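Local coordinates for capsule biosynthesis protein capD (Bacillus anthracis, PDB 3G9K) that cleaves the poly-gamma-D-glutamate capsule and joins it by an amide bond to meso-diaminopimelic acid of the peptidoglycan, releasing shorter capsule fragments, at residues K28-A31 / G32-L35; L65-D68 / G69-I72; L90-T94 / H95-S99; F109-K113 / N114-T118. All coordinates share one frame; numbering follows the deposited sequence.

Interaction 1: K28-A31 / G32-L35; sequences KYTA and GFFL
Gly-32 packs against the phenol end of Tyr-29 in a beta hairpin with a two-residue loop, a type I' turn from Thr-30 to Phe-33. Its positive phi of 85° suits the second corner of such a turn, and its CA sits 3.6 Å from Tyr-29 OH. A water bridges the two residues, accepting from that hydroxyl and donating to Gly-32 O. Next, Phe-33 exchanges both backbone hydrogen bonds with Thr-30. With CG between its own backbone N and carbonyl carbon (chi1 64°), its ring turns back toward Thr-30 and Ala-31, and Thr-30 O lies 3.1 Å above one face toward the rim. Ala-31 CB touches Phe-33 CE2 at 3.5 Å, and beyond the hairpin Phe-193 of the partner chain meets the same ring. Phe-34 shares the other face of the hairpin with Tyr-29, and the two rings form an edge-to-face pair, centroids 4.8 Å apart and planes at 55°. Phe-24 adds a further edge-to-face contact to Phe-34, and Phe-160 of the partner chain also meets it. Leu-35 closes the strand pair through its N-H, bonded to Lys-28 O at 2.9 Å. Within the aromatic pair, Tyr-29 CD1 stands 3.6 Å above the centre of the Phe-34 ring.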
loop_
_atom_site.group_PDB
_atom_site.type_symbol
_atom_site.label_atom_id
_atom_site.label_comp_id
_atom_site.label_asym_id
_atom_site.label_seq_id
_atom_site.Cartn_x
_atom_site.Cartn_y
_atom_site.Cartn_z
ATOM N N LYS B 28 13.549 -7.304 -13.432
ATOM C CA LYS B 28 15.003 -7.193 -13.432
ATOM C C LYS B 28 15.470 -7.319 -11.978
ATOM O O LYS B 28 14.772 -6.911 -11.058
ATOM C CB LYS B 28 15.449 -5.871 -14.056
ATOM C CG LYS B 28 15.110 -5.754 -15.557
ATOM C CD LYS B 28 16.290 -5.196 -16.357
ATOM C CE LYS B 28 16.040 -5.217 -17.861
ATOM N NZ LYS B 28 16.803 -6.328 -18.514
ATOM N N TYR B 29 16.626 -7.928 -11.786
ATOM C CA TYR B 29 17.031 -8.398 -10.467
ATOM C C TYR B 29 18.526 -8.258 -10.301
ATOM O O TYR B 29 19.299 -8.705 -11.154
ATOM C CB TYR B 29 16.642 -9.854 -10.357
ATOM C CG TYR B 29 17.019 -10.584 -9.110
ATOM C CD1 TYR B 29 16.169 -10.606 -8.015
ATOM C CD2 TYR B 29 18.161 -11.366 -9.058
ATOM C CE1 TYR B 29 16.481 -11.350 -6.885
ATOM C CE2 TYR B 29 18.479 -12.086 -7.939
ATOM C CZ TYR B 29 17.633 -12.078 -6.846
ATOM O OH TYR B 29 17.929 -12.845 -5.741
ATOM N N THR B 30 18.941 -7.568 -9.249
ATOM C CA THR B 30 20.347 -7.437 -8.968
ATOM C C THR B 30 20.554 -7.290 -7.462
ATOM O O THR B 30 19.637 -6.858 -6.734
ATOM C CB THR B 30 21.029 -6.278 -9.793
ATOM O OG1 THR B 30 22.449 -6.525 -9.894
ATOM C CG2 THR B 30 20.737 -4.892 -9.171
ATOM N N ALA B 31 21.738 -7.705 -6.991
ATOM C CA ALA B 31 22.103 -7.513 -5.566
ATOM C C ALA B 31 21.009 -8.089 -4.650
ATOM O O ALA B 31 20.800 -7.607 -3.552
ATOM C CB ALA B 31 22.346 -6.022 -5.279
ATOM N N GLY B 32 20.319 -9.130 -5.126
ATOM C CA GLY B 32 19.340 -9.851 -4.339
ATOM C C GLY B 32 17.960 -9.279 -4.313
ATOM O O GLY B 32 17.107 -9.762 -3.584
ATOM N N PHE B 33 17.699 -8.289 -5.146
ATOM C CA PHE B 33 16.360 -7.674 -5.141
ATOM C C PHE B 33 15.856 -7.334 -6.534
ATOM O O PHE B 33 16.653 -7.154 -7.456
ATOM C CB PHE B 33 16.333 -6.447 -4.213
ATOM C CG PHE B 33 17.234 -5.324 -4.644
ATOM C CD1 PHE B 33 16.746 -4.286 -5.442
ATOM C CD2 PHE B 33 18.554 -5.277 -4.223
ATOM C CE1 PHE B 33 17.565 -3.244 -5.817
ATOM C CE2 PHE B 33 19.390 -4.231 -4.632
ATOM C CZ PHE B 33 18.867 -3.227 -5.441
ATOM N N PHE B 34 14.530 -7.187 -6.641
ATOM C CA PHE B 34 13.827 -6.850 -7.853
ATOM C C PHE B 34 13.694 -5.337 -8.002
ATOM O O PHE B 34 13.408 -4.636 -7.038
ATOM C CB PHE B 34 12.440 -7.543 -7.863
ATOM C CG PHE B 34 12.502 -9.025 -8.176
ATOM C CD1 PHE B 34 12.800 -9.468 -9.457
ATOM C CD2 PHE B 34 12.291 -9.967 -7.203
ATOM C CE1 PHE B 34 12.912 -10.834 -9.741
ATOM C CE2 PHE B 34 12.366 -11.333 -7.485
ATOM C CZ PHE B 34 12.658 -11.760 -8.768
ATOM N N LEU B 35 13.918 -4.833 -9.213
ATOM C CA LEU B 35 13.787 -3.404 -9.522
ATOM C C LEU B 35 12.408 -3.017 -10.011
ATOM O O LEU B 35 11.856 -3.661 -10.901
ATOM C CB LEU B 35 14.842 -3.028 -10.588
ATOM C CG LEU B 35 16.268 -3.015 -10.026
ATOM C CD1 LEU B 35 17.328 -3.090 -11.154
ATOM C CD2 LEU B 35 16.499 -1.793 -9.195
HETATM O O HOH W 1 16.717 -12.608 -3.344
#

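Interaction 2: L65-D68 / G69-I72; sequences LKKD and GETI
Leu-65 and Ile-72, Lys-66 and Thr-71, and Lys-67 and Glu-70 face each other in a tight antiparallel hairpin whose strand axes run at 178°, closed by a type II turn from Lys-67 to Glu-70. Gly-69, at phi 90°, takes the turn position where a side chain would collide with the preceding carbonyl. Two hydrogen bonds join Lys-67 to Glu-70 and two more join Leu-65 to Ile-72. Leu-65 and Lys-66 also pair antiparallel with a strand of the partner chain, so the sheet runs on across the interface. On one face Lys-66 and Thr-71 lie side by side, the lysine CE 3.7 Å from Thr-71 OG1. That hydroxyl accepts from a water which also donates to Lys-67 O at 2.6 Å, and it hydrogen-bonds to Glu-156, just after strand 150-155. The opposite face carries Leu-65 and Ile-72, whose CB atoms are 4.1 Å apart, together with Lys-67 and Glu-70. Lys-67 bends at chi3 and chi4, and Lys-67 NZ stays 4.4 Å from Glu-70 OE1, beyond a salt bridge. Tyr-231 of the partner chain bonds OE1, and Tyr-93 bonds OE2. Glu-70 is therefore anchored chiefly by two tyrosine hydroxyls, while the nearby lysine probably contributes a weaker electrostatic stabilisation of its carboxylate.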
loop_
_atom_site.group_PDB
_atom_site.type_symbol
_atom_site.label_atom_id
_atom_site.label_comp_id
_atom_site.label_asym_id
_atom_site.label_seq_id
_atom_site.Cartn_x
_atom_site.Cartn_y
_atom_site.Cartn_z
ATOM N N LEU B 65 -8.465 8.081 9.776
ATOM C CA LEU B 65 -9.698 8.767 10.146
ATOM C C LEU B 65 -9.771 8.868 11.655
ATOM O O LEU B 65 -9.551 7.879 12.337
ATOM C CB LEU B 65 -10.893 7.953 9.684
ATOM C CG LEU B 65 -11.068 7.861 8.165
ATOM C CD1 LEU B 65 -10.427 6.623 7.606
ATOM C CD2 LEU B 65 -12.551 7.918 7.787
ATOM N N LYS B 66 -10.090 10.047 12.192
ATOM C CA LYS B 66 -10.189 10.201 13.645
ATOM C C LYS B 66 -11.402 11.034 14.041
ATOM O O LYS B 66 -11.682 12.082 13.447
ATOM C CB LYS B 66 -8.935 10.863 14.240
ATOM C CG LYS B 66 -7.631 10.122 13.999
ATOM C CD LYS B 66 -6.416 10.839 14.552
ATOM C CE LYS B 66 -6.325 10.773 16.077
ATOM N NZ LYS B 66 -5.001 11.288 16.606
ATOM N N LYS B 67 -12.079 10.532 15.069
ATOM C CA LYS B 67 -13.188 11.202 15.763
ATOM C C LYS B 67 -12.945 11.055 17.225
ATOM O O LYS B 67 -12.194 10.170 17.635
ATOM C CB LYS B 67 -14.461 10.429 15.544
ATOM C CG LYS B 67 -15.352 11.025 14.551
ATOM C CD LYS B 67 -16.644 10.249 14.476
ATOM C CE LYS B 67 -16.398 8.775 14.407
ATOM N NZ LYS B 67 -16.594 8.071 15.702
ATOM N N ASP B 68 -13.653 11.836 18.034
ATOM C CA ASP B 68 -13.684 11.536 19.446
ATOM C C ASP B 68 -14.136 10.083 19.591
ATOM O O ASP B 68 -15.143 9.672 19.021
ATOM C CB ASP B 68 -14.646 12.471 20.206
ATOM C CG ASP B 68 -14.194 13.937 20.202
ATOM O OD1 ASP B 68 -13.095 14.260 19.673
ATOM O OD2 ASP B 68 -14.959 14.793 20.731
ATOM N N GLY B 69 -13.395 9.285 20.333
ATOM C CA GLY B 69 -13.835 7.924 20.552
ATOM C C GLY B 69 -13.365 6.877 19.536
ATOM O O GLY B 69 -13.481 5.690 19.812
ATOM N N GLU B 70 -12.827 7.276 18.382
ATOM C CA GLU B 70 -12.394 6.270 17.398
ATOM C C GLU B 70 -11.258 6.717 16.476
ATOM O O GLU B 70 -11.275 7.829 15.949
ATOM C CB GLU B 70 -13.573 5.798 16.539
ATOM C CG GLU B 70 -13.226 4.554 15.714
ATOM C CD GLU B 70 -14.384 4.010 14.893
ATOM O OE1 GLU B 70 -14.706 4.587 13.846
ATOM O OE2 GLU B 70 -14.965 2.997 15.289
ATOM N N THR B 71 -10.296 5.820 16.262
ATOM C CA THR B 71 -9.211 6.067 15.294
ATOM C C THR B 71 -9.136 4.909 14.344
ATOM O O THR B 71 -9.199 3.790 14.769
ATOM C CB THR B 71 -7.884 6.307 16.024
ATOM O OG1 THR B 71 -8.009 7.549 16.753
ATOM C CG2 THR B 71 -6.680 6.377 15.046
ATOM N N ILE B 72 -9.077 5.200 13.048
ATOM C CA ILE B 72 -8.971 4.185 12.012
ATOM C C ILE B 72 -7.758 4.457 11.126
ATOM O O ILE B 72 -7.573 5.559 10.657
ATOM C CB ILE B 72 -10.199 4.120 11.078
ATOM C CG1 ILE B 72 -11.484 3.871 11.845
ATOM C CG2 ILE B 72 -10.037 3.019 10.028
ATOM C CD1 ILE B 72 -12.716 4.120 10.948
HETATM O O HOH W 2 -9.595 9.686 17.497
#

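Interaction 3: L90-T94 / H95-S99; sequences LDKYT and HGKGS
Asp-91 and His-95 are neighbours where helix 82-94 ends, and the chain leaves that helix through backbone bonds to its last turn. Leu-90, one turn before the end, offers its carbonyl to Thr-94 twice: Thr-94 N and Thr-94 OG1 reach Leu-90 O from opposite faces of its plane, OG1 at 2.8 Å. Asp-91 extends its carboxylate past the imidazole of His-95, the two planes 56° apart, while its OD2 bonds to Tyr-267 of the partner chain. Lys-92 O accepts from Lys-97 N at 3.0 Å. The aliphatic parts of Lys-92 and Lys-97 run side by side in the same direction, Lys-92 CD only 3.4 Å from Lys-97 CD, tighter than usual. Both ammonium groups converge on Glu-106, Lys-92 NZ in a salt bridge and Lys-97 NZ at a longer, weaker range. Tyr-93 accepts from Gly-96 N through its carbonyl, with the donor well above the carbonyl plane. A water also donates to Tyr-93 O and to Gly-98 O, linking helix end and loop, and the tyrosine CD1 lies 3.8 Å from Gly-98 O. Thr-94 holds OG1 between its own backbone N and carbonyl carbon (chi1 50°), and the same hydroxyl also hydrogen-bonds Tyr-228 OH of the partner chain. The paired bonds back into the last turn and the positive phi of Gly-96, 91°, make this a Schellman motif, followed closely by Ser-99 as N-cap of helix 100-105.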
loop_
_atom_site.group_PDB
_atom_site.type_symbol
_atom_site.label_atom_id
_atom_site.label_comp_id
_atom_site.label_asym_id
_atom_site.label_seq_id
_atom_site.Cartn_x
_atom_site.Cartn_y
_atom_site.Cartn_z
ATOM N N LEU B 90 -15.546 2.044 3.316
ATOM C CA LEU B 90 -15.727 3.131 4.303
ATOM C C LEU B 90 -17.178 3.667 4.348
ATOM O O LEU B 90 -17.692 3.974 5.429
ATOM C CB LEU B 90 -14.699 4.256 4.045
ATOM C CG LEU B 90 -13.262 3.845 4.442
ATOM C CD1 LEU B 90 -12.204 4.810 3.956
ATOM C CD2 LEU B 90 -13.178 3.661 5.969
ATOM N N ASP B 91 -17.848 3.733 3.195
ATOM C CA ASP B 91 -19.273 4.140 3.102
ATOM C C ASP B 91 -20.155 3.212 3.936
ATOM O O ASP B 91 -20.950 3.660 4.757
ATOM C CB ASP B 91 -19.767 4.093 1.647
ATOM C CG ASP B 91 -21.237 4.465 1.508
ATOM O OD1 ASP B 91 -21.577 5.601 1.897
ATOM O OD2 ASP B 91 -22.044 3.626 1.026
ATOM N N LYS B 92 -20.006 1.913 3.734
ATOM C CA LYS B 92 -20.776 0.950 4.517
ATOM C C LYS B 92 -20.410 0.975 6.017
ATOM O O LYS B 92 -21.283 0.805 6.888
ATOM C CB LYS B 92 -20.609 -0.454 3.932
ATOM C CG LYS B 92 -21.253 -0.642 2.554
ATOM C CD LYS B 92 -21.004 -2.032 1.997
ATOM C CE LYS B 92 -20.813 -2.037 0.472
ATOM N NZ LYS B 92 -20.134 -3.291 0.010
ATOM N N TYR B 93 -19.130 1.156 6.325
ATOM C CA TYR B 93 -18.678 1.105 7.701
ATOM C C TYR B 93 -19.259 2.267 8.497
ATOM O O TYR B 93 -19.769 2.073 9.611
ATOM C CB TYR B 93 -17.136 1.090 7.827
ATOM C CG TYR B 93 -16.695 1.062 9.281
ATOM C CD1 TYR B 93 -16.825 -0.100 10.040
ATOM C CD2 TYR B 93 -16.236 2.215 9.914
ATOM C CE1 TYR B 93 -16.482 -0.120 11.358
ATOM C CE2 TYR B 93 -15.889 2.203 11.240
ATOM C CZ TYR B 93 -16.005 1.021 11.959
ATOM O OH TYR B 93 -15.673 1.017 13.293
ATOM N N THR B 94 -19.198 3.463 7.920
ATOM C CA THR B 94 -19.564 4.671 8.644
ATOM C C THR B 94 -21.069 4.827 8.747
ATOM O O THR B 94 -21.544 5.540 9.620
ATOM C CB THR B 94 -19.006 5.947 7.982
ATOM O OG1 THR B 94 -19.329 5.947 6.580
ATOM C CG2 THR B 94 -17.479 6.044 8.210
ATOM N N HIS B 95 -21.792 4.185 7.840
ATOM C CA HIS B 95 -23.255 4.138 7.873
ATOM C C HIS B 95 -23.821 2.939 8.648
ATOM O O HIS B 95 -25.040 2.735 8.661
ATOM C CB HIS B 95 -23.789 4.173 6.448
ATOM C CG HIS B 95 -23.531 5.468 5.756
ATOM N ND1 HIS B 95 -24.396 6.535 5.851
ATOM C CD2 HIS B 95 -22.491 5.894 5.001
ATOM C CE1 HIS B 95 -23.906 7.556 5.173
ATOM N NE2 HIS B 95 -22.755 7.192 4.645
ATOM N N GLY B 96 -22.952 2.144 9.292
ATOM C CA GLY B 96 -23.384 1.146 10.317
ATOM C C GLY B 96 -23.699 -0.254 9.833
ATOM O O GLY B 96 -24.350 -1.028 10.528
ATOM N N LYS B 97 -23.190 -0.617 8.663
ATOM C CA LYS B 97 -23.641 -1.823 7.983
ATOM C C LYS B 97 -23.109 -3.093 8.640
ATOM O O LYS B 97 -23.681 -4.175 8.458
ATOM C CB LYS B 97 -23.263 -1.781 6.503
ATOM C CG LYS B 97 -24.080 -2.714 5.607
ATOM C CD LYS B 97 -23.404 -2.848 4.252
ATOM C CE LYS B 97 -24.142 -3.790 3.274
ATOM N NZ LYS B 97 -23.820 -5.270 3.432
ATOM N N GLY B 98 -22.021 -2.973 9.399
ATOM C CA GLY B 98 -21.424 -4.116 10.045
ATOM C C GLY B 98 -19.971 -3.876 10.416
ATOM O O GLY B 98 -19.485 -2.748 10.385
ATOM N N SER B 99 -19.294 -4.962 10.781
ATOM C CA SER B 99 -17.911 -4.907 11.194
ATOM C C SER B 99 -17.108 -4.576 9.959
ATOM O O SER B 99 -17.507 -4.930 8.859
ATOM C CB SER B 99 -17.437 -6.247 11.784
ATOM O OG SER B 99 -17.266 -7.270 10.808
HETATM O O HOH W 3 -20.463 -0.375 10.686
#

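Interaction 4: F109-K113 / N114-T118; sequences FTFEK and NTAYT
Phe-111 brings the CE2 corner of its ring onto the methyl of Ala-116 at a slant, with CE2 3.2 Å from Ala-116 CB. Its first torsion (chi1 -65°) sets CG anti to the carbonyl carbon and brings the ring across the neighbouring strand, where CD2 also approaches Thr-115 O at 3.5 Å. Strands 109-112 and 115-118 form a hairpin with a type II' turn from Glu-112 to Thr-115, held by paired backbone hydrogen bonds between those residues and between Thr-110 and Tyr-117. Met-268 of the partner chain packs on Phe-109, Ala-116 and Thr-118, so this face of the hairpin is part of the interface. On the other face Tyr-117 runs alongside Glu-112, its CE2 3.5 Å from Glu-112 CB, and Thr-115 CG2 sits over one face of its ring toward the rim. Thr-110 OG1 lies at the ring edge, 4.0 Å from Tyr-117 CD2, and its side chain also touches Arg-81, a residue that binds poly-gamma-D-glutamate. Beyond the aliphatic part, Glu-112 bends at chi2 toward Lys-113, whose NZ meets OE1 at 3.0 Å from above the carboxylate plane. The side chain of Glu-112 thus combines apolar contact along its stem with a salt bridge at its charged end, which probably stabilises the carboxylate in its ionised form.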
loop_
_atom_site.group_PDB
_atom_site.type_symbol
_atom_site.label_atom_id
_atom_site.label_comp_id
_atom_site.label_asym_id
_atom_site.label_seq_id
_atom_site.Cartn_x
_atom_site.Cartn_y
_atom_site.Cartn_z
ATOM N N PHE B 109 -16.667 -4.645 -6.707
ATOM C CA PHE B 109 -16.770 -4.231 -8.111
ATOM C C PHE B 109 -16.004 -2.941 -8.344
ATOM O O PHE B 109 -15.925 -2.084 -7.456
ATOM C CB PHE B 109 -18.237 -4.003 -8.498
ATOM C CG PHE B 109 -18.918 -2.953 -7.670
ATOM C CD1 PHE B 109 -19.604 -3.307 -6.518
ATOM C CD2 PHE B 109 -18.865 -1.629 -8.025
ATOM C CE1 PHE B 109 -20.223 -2.347 -5.741
ATOM C CE2 PHE B 109 -19.469 -0.659 -7.255
ATOM C CZ PHE B 109 -20.159 -1.018 -6.111
ATOM N N THR B 110 -15.473 -2.791 -9.551
ATOM C CA THR B 110 -14.837 -1.538 -9.978
ATOM C C THR B 110 -15.239 -1.226 -11.420
ATOM O O THR B 110 -15.725 -2.093 -12.122
ATOM C CB THR B 110 -13.287 -1.618 -9.922
ATOM O OG1 THR B 110 -12.818 -2.586 -10.865
ATOM C CG2 THR B 110 -12.813 -2.013 -8.504
ATOM N N PHE B 111 -14.983 0.002 -11.849
ATOM C CA PHE B 111 -15.350 0.457 -13.187
ATOM C C PHE B 111 -14.146 0.952 -13.967
ATOM O O PHE B 111 -13.257 1.593 -13.414
ATOM C CB PHE B 111 -16.391 1.548 -13.076
ATOM C CG PHE B 111 -17.678 1.063 -12.503
ATOM C CD1 PHE B 111 -17.920 1.145 -11.139
ATOM C CD2 PHE B 111 -18.625 0.469 -13.313
ATOM C CE1 PHE B 111 -19.103 0.681 -10.606
ATOM C CE2 PHE B 111 -19.804 0.010 -12.781
ATOM C CZ PHE B 111 -20.037 0.121 -11.417
ATOM N N GLU B 112 -14.149 0.660 -15.247
ATOM C CA GLU B 112 -13.116 1.064 -16.157
ATOM C C GLU B 112 -13.846 1.499 -17.417
ATOM O O GLU B 112 -14.480 0.710 -18.059
ATOM C CB GLU B 112 -12.207 -0.108 -16.412
ATOM C CG GLU B 112 -11.374 -0.037 -17.642
ATOM C CD GLU B 112 -10.187 0.833 -17.453
ATOM O OE1 GLU B 112 -10.357 2.054 -17.456
ATOM O OE2 GLU B 112 -9.076 0.319 -17.293
ATOM N N LYS B 113 -13.802 2.780 -17.723
ATOM C CA LYS B 113 -14.631 3.294 -18.772
ATOM C C LYS B 113 -16.011 2.743 -18.592
ATOM O O LYS B 113 -16.555 2.792 -17.526
ATOM C CB LYS B 113 -14.100 2.887 -20.141
ATOM C CG LYS B 113 -13.026 3.792 -20.688
ATOM C CD LYS B 113 -11.760 3.643 -19.876
ATOM C CE LYS B 113 -10.492 4.104 -20.585
ATOM N NZ LYS B 113 -9.318 3.802 -19.716
ATOM N N ASN B 114 -16.573 2.192 -19.645
ATOM C CA ASN B 114 -17.940 1.704 -19.586
ATOM C C ASN B 114 -18.138 0.292 -19.023
ATOM O O ASN B 114 -19.222 -0.166 -18.968
ATOM C CB ASN B 114 -18.583 1.826 -20.961
ATOM C CG ASN B 114 -20.011 2.179 -20.890
ATOM O OD1 ASN B 114 -20.409 3.076 -20.162
ATOM N ND2 ASN B 114 -20.823 1.466 -21.657
ATOM N N THR B 115 -17.089 -0.376 -18.587
ATOM C CA THR B 115 -17.171 -1.741 -18.037
ATOM C C THR B 115 -17.244 -1.746 -16.502
ATOM O O THR B 115 -16.591 -0.946 -15.832
ATOM C CB THR B 115 -15.938 -2.612 -18.428
ATOM O OG1 THR B 115 -15.736 -2.592 -19.851
ATOM C CG2 THR B 115 -16.118 -4.059 -17.956
ATOM N N ALA B 116 -18.032 -2.666 -15.965
ATOM C CA ALA B 116 -18.061 -2.925 -14.536
ATOM C C ALA B 116 -17.372 -4.274 -14.312
ATOM O O ALA B 116 -17.814 -5.306 -14.811
ATOM C CB ALA B 116 -19.482 -2.935 -14.021
ATOM N N TYR B 117 -16.241 -4.246 -13.613
ATOM C CA TYR B 117 -15.542 -5.463 -13.259
ATOM C C TYR B 117 -16.119 -5.939 -11.945
ATOM O O TYR B 117 -16.310 -5.153 -11.039
ATOM C CB TYR B 117 -14.046 -5.230 -13.144
ATOM C CG TYR B 117 -13.357 -4.973 -14.471
ATOM C CD1 TYR B 117 -13.363 -5.931 -15.492
ATOM C CD2 TYR B 117 -12.671 -3.791 -14.691
ATOM C CE1 TYR B 117 -12.706 -5.699 -16.706
ATOM C CE2 TYR B 117 -12.023 -3.541 -15.904
ATOM C CZ TYR B 117 -12.045 -4.492 -16.903
ATOM O OH TYR B 117 -11.382 -4.215 -18.078
ATOM N N THR B 118 -16.397 -7.230 -11.860
ATOM C CA THR B 118 -17.160 -7.786 -10.763
ATOM C C THR B 118 -16.403 -9.001 -10.259
ATOM O O THR B 118 -15.862 -9.768 -11.039
ATOM C CB THR B 118 -18.595 -8.183 -11.235
ATOM O OG1 THR B 118 -19.413 -6.993 -11.367
ATOM C CG2 THR B 118 -19.206 -9.097 -10.269
#

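In the fold
Three of the four contacts are hairpins, and the fourth is the exit of a helix. Interactions 2 and 3 touch directly: Glu-70 OE2 and Tyr-93 OH are 2.9 Å apart in a probable hydrogen bond, and Ile-72 CD1 packs on Tyr-93 CE2 at 3.7 Å, seating helix 82-94 on the strand before it. Interaction 4 comes within about 6 Å of interaction 3 between nearest atoms and is the one beside the substrate site, with the Glu-112 side chain about 7 Å from a bound glutamic acid. Interaction 1 stands apart, centres 34 to 42 Å from the others, its Phe-34 side chain about 13 Å from a bound glutamic acid. All four contacts meet the partner chain.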